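Long-range contacts in transmembrane oligosaccharyl transferase (Archaeoglobus fulgidus, PDB 3WAJ), which is an archaeal integral membrane protein of the STT3/AglB family, with a GT-C clan helical region and, in this structure, a bound zinc ion: residues A[227-232]-A[408-413]; A[243-248]-A[295-301]. All coordinates share one frame; numbering follows the deposited sequence.

Interaction 1: residues A[227-232]-A[408-413]; sequences AFMFFA and MALLIW
The Phe228 ring turns one face to Ala409. The CB of Ala409 stands almost exactly on the ring normal, 3.7 Å from the centroid of the Phe228 ring, and makes a CH-pi contact. The torsion that sets the ring there leaves CG anti to the carbonyl carbon (chi1 -62°). Ring atom CE1 of Phe228 also comes within 3.1 Å of Ala409 O. That oxygen is already the acceptor for Trp413 N within its own helix.

Further apolar contacts extend along the interface. Ile412 uses both its branches. Ile412 CG2 lies at the edge of the Phe228 ring, near the ring plane, 3.8 Å from Phe228 CE1, and also touches Ala227 CB. On the other arm, Ile412 CD1 reaches Phe231 CD2 at 3.5 Å. Met408 bends at its last torsion. Met408 SD packs 3.9 Å from Phe231 CB, and its CE lies beside Ala232.

Beyond the pair, Leu174 of helix 163-181 touches both Phe228 and Trp413. The short segments run at 126° to each other, with axes 9.8 Å apart. This is a steep, apolar helix-helix crossing within the helical bundle of the STT3 N-terminal region.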
loop_
_atom_site.group_PDB
_atom_site.type_symbol
_atom_site.label_atom_id
_atom_site.label_comp_id
_atom_site.label_asym_id
_atom_site.label_seq_id
_atom_site.Cartn_x
_atom_site.Cartn_y
_atom_site.Cartn_z
ATOM N N ALA A 227 -7.482 13.277 27.607
ATOM C CA ALA A 227 -7.825 12.217 28.558
ATOM C C ALA A 227 -6.894 12.227 29.782
ATOM O O ALA A 227 -7.333 11.913 30.894
ATOM C CB ALA A 227 -7.839 10.847 27.882
ATOM N N PHE A 228 -5.627 12.599 29.582
ATOM C CA PHE A 228 -4.688 12.737 30.704
ATOM C C PHE A 228 -5.229 13.741 31.699
ATOM O O PHE A 228 -5.150 13.532 32.910
ATOM C CB PHE A 228 -3.293 13.223 30.265
ATOM C CG PHE A 228 -2.573 12.298 29.314
ATOM C CD1 PHE A 228 -3.024 11.004 29.077
ATOM C CD2 PHE A 228 -1.432 12.732 28.663
ATOM C CE1 PHE A 228 -2.352 10.160 28.188
ATOM C CE2 PHE A 228 -0.754 11.898 27.777
ATOM C CZ PHE A 228 -1.212 10.611 27.543
ATOM N N MET A 229 -5.761 14.845 31.186
ATOM C CA MET A 229 -6.261 15.901 32.051
ATOM C C MET A 229 -7.577 15.485 32.683
ATOM O O MET A 229 -7.783 15.681 33.881
ATOM C CB MET A 229 -6.394 17.221 31.291
ATOM C CG MET A 229 -5.082 17.671 30.676
ATOM S SD MET A 229 -5.257 19.139 29.657
ATOM C CE MET A 229 -5.907 20.286 30.873
ATOM N N PHE A 230 -8.453 14.899 31.877
ATOM C CA PHE A 230 -9.726 14.400 32.380
ATOM C C PHE A 230 -9.498 13.567 33.648
ATOM O O PHE A 230 -10.009 13.898 34.715
ATOM C CB PHE A 230 -10.431 13.565 31.315
ATOM C CG PHE A 230 -11.738 12.984 31.770
ATOM C CD1 PHE A 230 -12.898 13.744 31.732
ATOM C CD2 PHE A 230 -11.811 11.679 32.239
ATOM C CE1 PHE A 230 -14.121 13.209 32.154
ATOM C CE2 PHE A 230 -13.029 11.137 32.667
ATOM C CZ PHE A 230 -14.181 11.901 32.621
ATOM N N PHE A 231 -8.682 12.522 33.533
ATOM C CA PHE A 231 -8.436 11.604 34.646
ATOM C C PHE A 231 -7.651 12.210 35.817
ATOM O O PHE A 231 -7.938 11.897 36.968
ATOM C CB PHE A 231 -7.816 10.284 34.147
ATOM C CG PHE A 231 -8.806 9.385 33.441
ATOM C CD1 PHE A 231 -9.901 8.859 34.124
ATOM C CD2 PHE A 231 -8.657 9.078 32.092
ATOM C CE1 PHE A 231 -10.826 8.037 33.467
ATOM C CE2 PHE A 231 -9.580 8.256 31.434
ATOM C CZ PHE A 231 -10.658 7.737 32.120
ATOM N N ALA A 232 -6.680 13.078 35.534
ATOM C CA ALA A 232 -5.984 13.813 36.602
ATOM C C ALA A 232 -6.943 14.691 37.417
ATOM O O ALA A 232 -6.666 15.036 38.567
ATOM C CB ALA A 232 -4.845 14.647 36.043
ATOM N N MET A 408 0.223 7.111 35.014
ATOM C CA MET A 408 -1.171 7.029 34.601
ATOM C C MET A 408 -1.330 7.424 33.131
ATOM O O MET A 408 -2.084 6.796 32.391
ATOM C CB MET A 408 -2.071 7.897 35.484
ATOM C CG MET A 408 -3.554 7.689 35.207
ATOM S SD MET A 408 -4.593 8.990 35.890
ATOM C CE MET A 408 -3.816 10.448 35.187
ATOM N N ALA A 409 -0.609 8.462 32.716
ATOM C CA ALA A 409 -0.663 8.942 31.339
ATOM C C ALA A 409 -0.256 7.830 30.373
ATOM O O ALA A 409 -0.890 7.624 29.343
ATOM C CB ALA A 409 0.233 10.162 31.169
ATOM N N LEU A 410 0.794 7.101 30.728
ATOM C CA LEU A 410 1.296 6.029 29.876
ATOM C C LEU A 410 0.269 4.910 29.671
ATOM O O LEU A 410 0.078 4.433 28.547
ATOM C CB LEU A 410 2.612 5.475 30.432
ATOM C CG LEU A 410 3.641 4.969 29.419
ATOM C CD1 LEU A 410 4.290 6.123 28.639
ATOM C CD2 LEU A 410 4.680 4.130 30.146
ATOM N N LEU A 411 -0.393 4.502 30.754
ATOM C CA LEU A 411 -1.434 3.472 30.689
ATOM C C LEU A 411 -2.592 3.875 29.779
ATOM O O LEU A 411 -3.086 3.065 28.992
ATOM C CB LEU A 411 -1.943 3.137 32.094
ATOM C CG LEU A 411 -1.165 1.997 32.756
ATOM C CD1 LEU A 411 -1.381 1.960 34.269
ATOM C CD2 LEU A 411 -1.554 0.667 32.122
ATOM N N ILE A 412 -3.008 5.133 29.904
ATOM C CA ILE A 412 -4.082 5.699 29.103
ATOM C C ILE A 412 -3.706 5.656 27.630
ATOM O O ILE A 412 -4.526 5.331 26.775
ATOM C CB ILE A 412 -4.354 7.165 29.518
ATOM C CG1 ILE A 412 -4.919 7.227 30.937
ATOM C CG2 ILE A 412 -5.314 7.848 28.554
ATOM C CD1 ILE A 412 -5.245 8.644 31.393
ATOM N N TRP A 413 -2.457 5.999 27.339
ATOM C CA TRP A 413 -1.938 5.923 25.978
ATOM C C TRP A 413 -1.996 4.486 25.470
ATOM O O TRP A 413 -2.456 4.234 24.362
ATOM C CB TRP A 413 -0.501 6.452 25.932
ATOM C CG TRP A 413 0.251 6.117 24.670
ATOM C CD1 TRP A 413 -0.070 6.490 23.390
ATOM C CD2 TRP A 413 1.470 5.368 24.576
ATOM N NE1 TRP A 413 0.873 6.006 22.511
ATOM C CE2 TRP A 413 1.828 5.317 23.212
ATOM C CE3 TRP A 413 2.290 4.735 25.512
ATOM C CZ2 TRP A 413 2.975 4.656 22.763
ATOM C CZ3 TRP A 413 3.431 4.073 25.065
ATOM C CH2 TRP A 413 3.761 4.041 23.706
#

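Interaction 2: residues A[243-248]-A[295-301]; sequences RKNLSL and YQIEKWN
Arg243 and Glu298 form a salt bridge between the two helices. Only one nitrogen does the gripping: NH1 of Arg243 lies 2.6 Å from Glu298 OE2. The same NH1 of Arg243 donates a hydrogen bond of 2.9 Å to Glu298 OE1, on the syn side of the carboxylate but well out of its plane. That bond is moderately bent (153°), and the oxygen lies somewhat out of the guanidinium plane. The side chains cross at about a right angle, and the two flat groups are tilted against each other by about half that. Asp302 OD1 lies close to Glu298 OE2. The arginine may offset this crowding of negative charge.

Aliphatic contacts continue from the ion pair. Lys244 lays its chain across the neighbouring helix, with Lys244 CG 3.4 Å from Glu298 CG. Further out, Lys244 CD touches Lys299 CG at 3.7 Å. Ser247 CB packs 3.8 Å from Tyr295 CB, where the backbones come near each other. Ser247 OG turns back to Arg243 O, but that bond is modelled so short that its length is doubtful.

The aromatic contact centres on Tyr295. With CG anti to the backbone N (chi1 177°), its ring swings across to Leu248, although the CB bond does not itself point at helix 243-261. Leu248 CD2 sits over the middle of one face, 3.9 Å from the centroid of the Tyr295 ring, in a CH-pi contact. Leu248 CD1 approaches Tyr295 CE1 at 3.5 Å. The CG of Lys299 lies over the opposite face, toward the rim. The ring is therefore held between an aliphatic group from each helix.

The short axes lie 8.6 Å apart and run at 163°. The arrangement is a close, nearly antiparallel helix pair in the STT3 N-terminal region, polar toward the start of helix 243-261 and aromatic one turn further on.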
loop_
_atom_site.group_PDB
_atom_site.type_symbol
_atom_site.label_atom_id
_atom_site.label_comp_id
_atom_site.label_asym_id
_atom_site.label_seq_id
_atom_site.Cartn_x
_atom_site.Cartn_y
_atom_site.Cartn_z
ATOM N N ARG A 243 -2.351 20.526 38.715
ATOM C CA ARG A 243 -3.380 20.612 37.699
ATOM C C ARG A 243 -3.443 21.965 36.997
ATOM O O ARG A 243 -3.797 22.030 35.823
ATOM C CB ARG A 243 -4.734 20.266 38.317
ATOM C CG ARG A 243 -4.958 18.779 38.549
ATOM C CD ARG A 243 -6.248 18.540 39.334
ATOM N NE ARG A 243 -5.969 17.859 40.598
ATOM C CZ ARG A 243 -5.934 18.450 41.787
ATOM N NH1 ARG A 243 -6.192 19.742 41.900
ATOM N NH2 ARG A 243 -5.656 17.738 42.867
ATOM N N LYS A 244 -3.108 23.046 37.699
ATOM C CA LYS A 244 -3.092 24.357 37.041
ATOM C C LYS A 244 -1.983 24.460 35.988
ATOM O O LYS A 244 -2.215 24.948 34.876
ATOM C CB LYS A 244 -3.019 25.515 38.041
ATOM C CG LYS A 244 -4.389 25.953 38.545
ATOM C CD LYS A 244 -4.391 27.367 39.108
ATOM C CE LYS A 244 -3.422 27.517 40.272
ATOM N NZ LYS A 244 -3.214 28.962 40.597
ATOM N N ASN A 245 -0.788 23.992 36.335
ATOM C CA ASN A 245 0.305 23.966 35.377
ATOM C C ASN A 245 0.144 22.871 34.307
ATOM O O ASN A 245 0.499 23.087 33.145
ATOM C CB ASN A 245 1.680 23.902 36.082
ATOM C CG ASN A 245 2.154 25.269 36.575
ATOM O OD1 ASN A 245 2.141 26.257 35.831
ATOM N ND2 ASN A 245 2.569 25.331 37.839
ATOM N N LEU A 246 -0.397 21.715 34.693
ATOM C CA LEU A 246 -0.698 20.644 33.735
ATOM C C LEU A 246 -1.580 21.207 32.627
ATOM O O LEU A 246 -1.379 20.922 31.446
ATOM C CB LEU A 246 -1.417 19.477 34.416
ATOM C CG LEU A 246 -2.113 18.492 33.472
ATOM C CD1 LEU A 246 -1.079 17.735 32.658
ATOM C CD2 LEU A 246 -3.009 17.523 34.213
ATOM N N SER A 247 -2.542 22.029 33.031
ATOM C CA SER A 247 -3.465 22.670 32.112
ATOM C C SER A 247 -2.807 23.773 31.288
ATOM O O SER A 247 -3.015 23.847 30.072
ATOM C CB SER A 247 -4.654 23.241 32.882
ATOM O OG SER A 247 -5.179 22.272 33.761
ATOM N N LEU A 248 -2.030 24.634 31.948
ATOM C CA LEU A 248 -1.382 25.762 31.270
ATOM C C LEU A 248 -0.419 25.273 30.174
ATOM O O LEU A 248 -0.409 25.796 29.051
ATOM C CB LEU A 248 -0.678 26.695 32.273
ATOM C CG LEU A 248 -1.554 27.730 32.996
ATOM C CD1 LEU A 248 -0.784 28.473 34.106
ATOM C CD2 LEU A 248 -2.161 28.725 32.002
ATOM N N TYR A 295 -8.000 24.683 33.328
ATOM C CA TYR A 295 -7.244 25.621 34.137
ATOM C C TYR A 295 -8.183 26.397 35.048
ATOM O O TYR A 295 -7.976 26.462 36.267
ATOM C CB TYR A 295 -6.489 26.604 33.231
ATOM C CG TYR A 295 -5.728 27.680 33.983
ATOM C CD1 TYR A 295 -4.710 27.346 34.872
ATOM C CD2 TYR A 295 -6.007 29.026 33.783
ATOM C CE1 TYR A 295 -4.005 28.323 35.550
ATOM C CE2 TYR A 295 -5.299 30.013 34.456
ATOM C CZ TYR A 295 -4.305 29.651 35.339
ATOM O OH TYR A 295 -3.607 30.627 36.014
ATOM N N GLN A 296 -9.208 26.979 34.434
ATOM C CA GLN A 296 -10.244 27.699 35.153
ATOM C C GLN A 296 -10.981 26.828 36.188
ATOM O O GLN A 296 -11.293 27.287 37.291
ATOM C CB GLN A 296 -11.244 28.290 34.158
ATOM C CG GLN A 296 -12.302 29.134 34.821
ATOM C CD GLN A 296 -11.714 30.236 35.689
ATOM O OE1 GLN A 296 -10.930 31.064 35.223
ATOM N NE2 GLN A 296 -12.085 30.243 36.958
ATOM N N ILE A 297 -11.257 25.576 35.840
ATOM C CA ILE A 297 -11.906 24.678 36.785
ATOM C C ILE A 297 -11.037 24.544 38.039
ATOM O O ILE A 297 -11.537 24.665 39.179
ATOM C CB ILE A 297 -12.244 23.309 36.150
ATOM C CG1 ILE A 297 -13.418 23.465 35.180
ATOM C CG2 ILE A 297 -12.600 22.300 37.211
ATOM C CD1 ILE A 297 -13.707 22.230 34.347
ATOM N N GLU A 298 -9.734 24.348 37.835
ATOM C CA GLU A 298 -8.806 24.268 38.963
ATOM C C GLU A 298 -8.792 25.571 39.804
ATOM O O GLU A 298 -8.759 25.525 41.045
ATOM C CB GLU A 298 -7.404 23.870 38.497
ATOM C CG GLU A 298 -6.445 23.471 39.638
ATOM C CD GLU A 298 -6.959 22.324 40.515
ATOM O OE1 GLU A 298 -7.642 21.422 39.984
ATOM O OE2 GLU A 298 -6.661 22.319 41.742
ATOM N N LYS A 299 -8.869 26.721 39.136
ATOM C CA LYS A 299 -8.874 28.001 39.851
ATOM C C LYS A 299 -10.068 28.119 40.791
ATOM O O LYS A 299 -9.913 28.559 41.930
ATOM C CB LYS A 299 -8.804 29.188 38.882
ATOM C CG LYS A 299 -7.410 29.397 38.251
ATOM C CD LYS A 299 -7.414 30.468 37.147
ATOM C CE LYS A 299 -7.816 31.834 37.695
ATOM N NZ LYS A 299 -7.932 32.871 36.624
ATOM N N TRP A 300 -11.246 27.707 40.316
ATOM C CA TRP A 300 -12.467 27.702 41.125
ATOM C C TRP A 300 -12.340 26.758 42.304
ATOM O O TRP A 300 -12.818 27.039 43.408
ATOM C CB TRP A 300 -13.673 27.289 40.276
ATOM C CG TRP A 300 -14.131 28.394 39.390
ATOM C CD1 TRP A 300 -13.988 29.739 39.618
ATOM C CD2 TRP A 300 -14.788 28.266 38.124
ATOM N NE1 TRP A 300 -14.527 30.450 38.574
ATOM C CE2 TRP A 300 -15.024 29.573 37.644
ATOM C CE3 TRP A 300 -15.192 27.176 37.348
ATOM C CZ2 TRP A 300 -15.649 29.817 36.418
ATOM C CZ3 TRP A 300 -15.816 27.419 36.133
ATOM C CH2 TRP A 300 -16.034 28.727 35.678
ATOM N N ASN A 301 -11.697 25.628 42.053
ATOM C CA ASN A 301 -11.426 24.654 43.093
ATOM C C ASN A 301 -10.527 25.262 44.170
ATOM O O ASN A 301 -10.868 25.259 45.359
ATOM C CB ASN A 301 -10.750 23.435 42.468
ATOM C CG ASN A 301 -10.609 22.300 43.433
ATOM O OD1 ASN A 301 -9.554 21.673 43.521
ATOM N ND2 ASN A 301 -11.675 22.026 44.177
#

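In the fold
Interaction 2 is nested in the chain between the two segments of interaction 1, and their centres are about 16 Å apart. They touch where helix 221-234 meets helix 243-261, which follows it in the chain. Met229 CE packs 3.6 Å from Ser247 OG, and Ala232 CB packs 3.9 Å from Leu246 CD2. Helix 221-234 thus faces helix 405-420 on one flank and helix 243-261 on another. The zinc ligands are Asp47, Asp161 and His163, and none of them belongs to either contact. Phe228 and Trp413 of interaction 1 pack on helix 163-181, whose first residue is the zinc ligand His163.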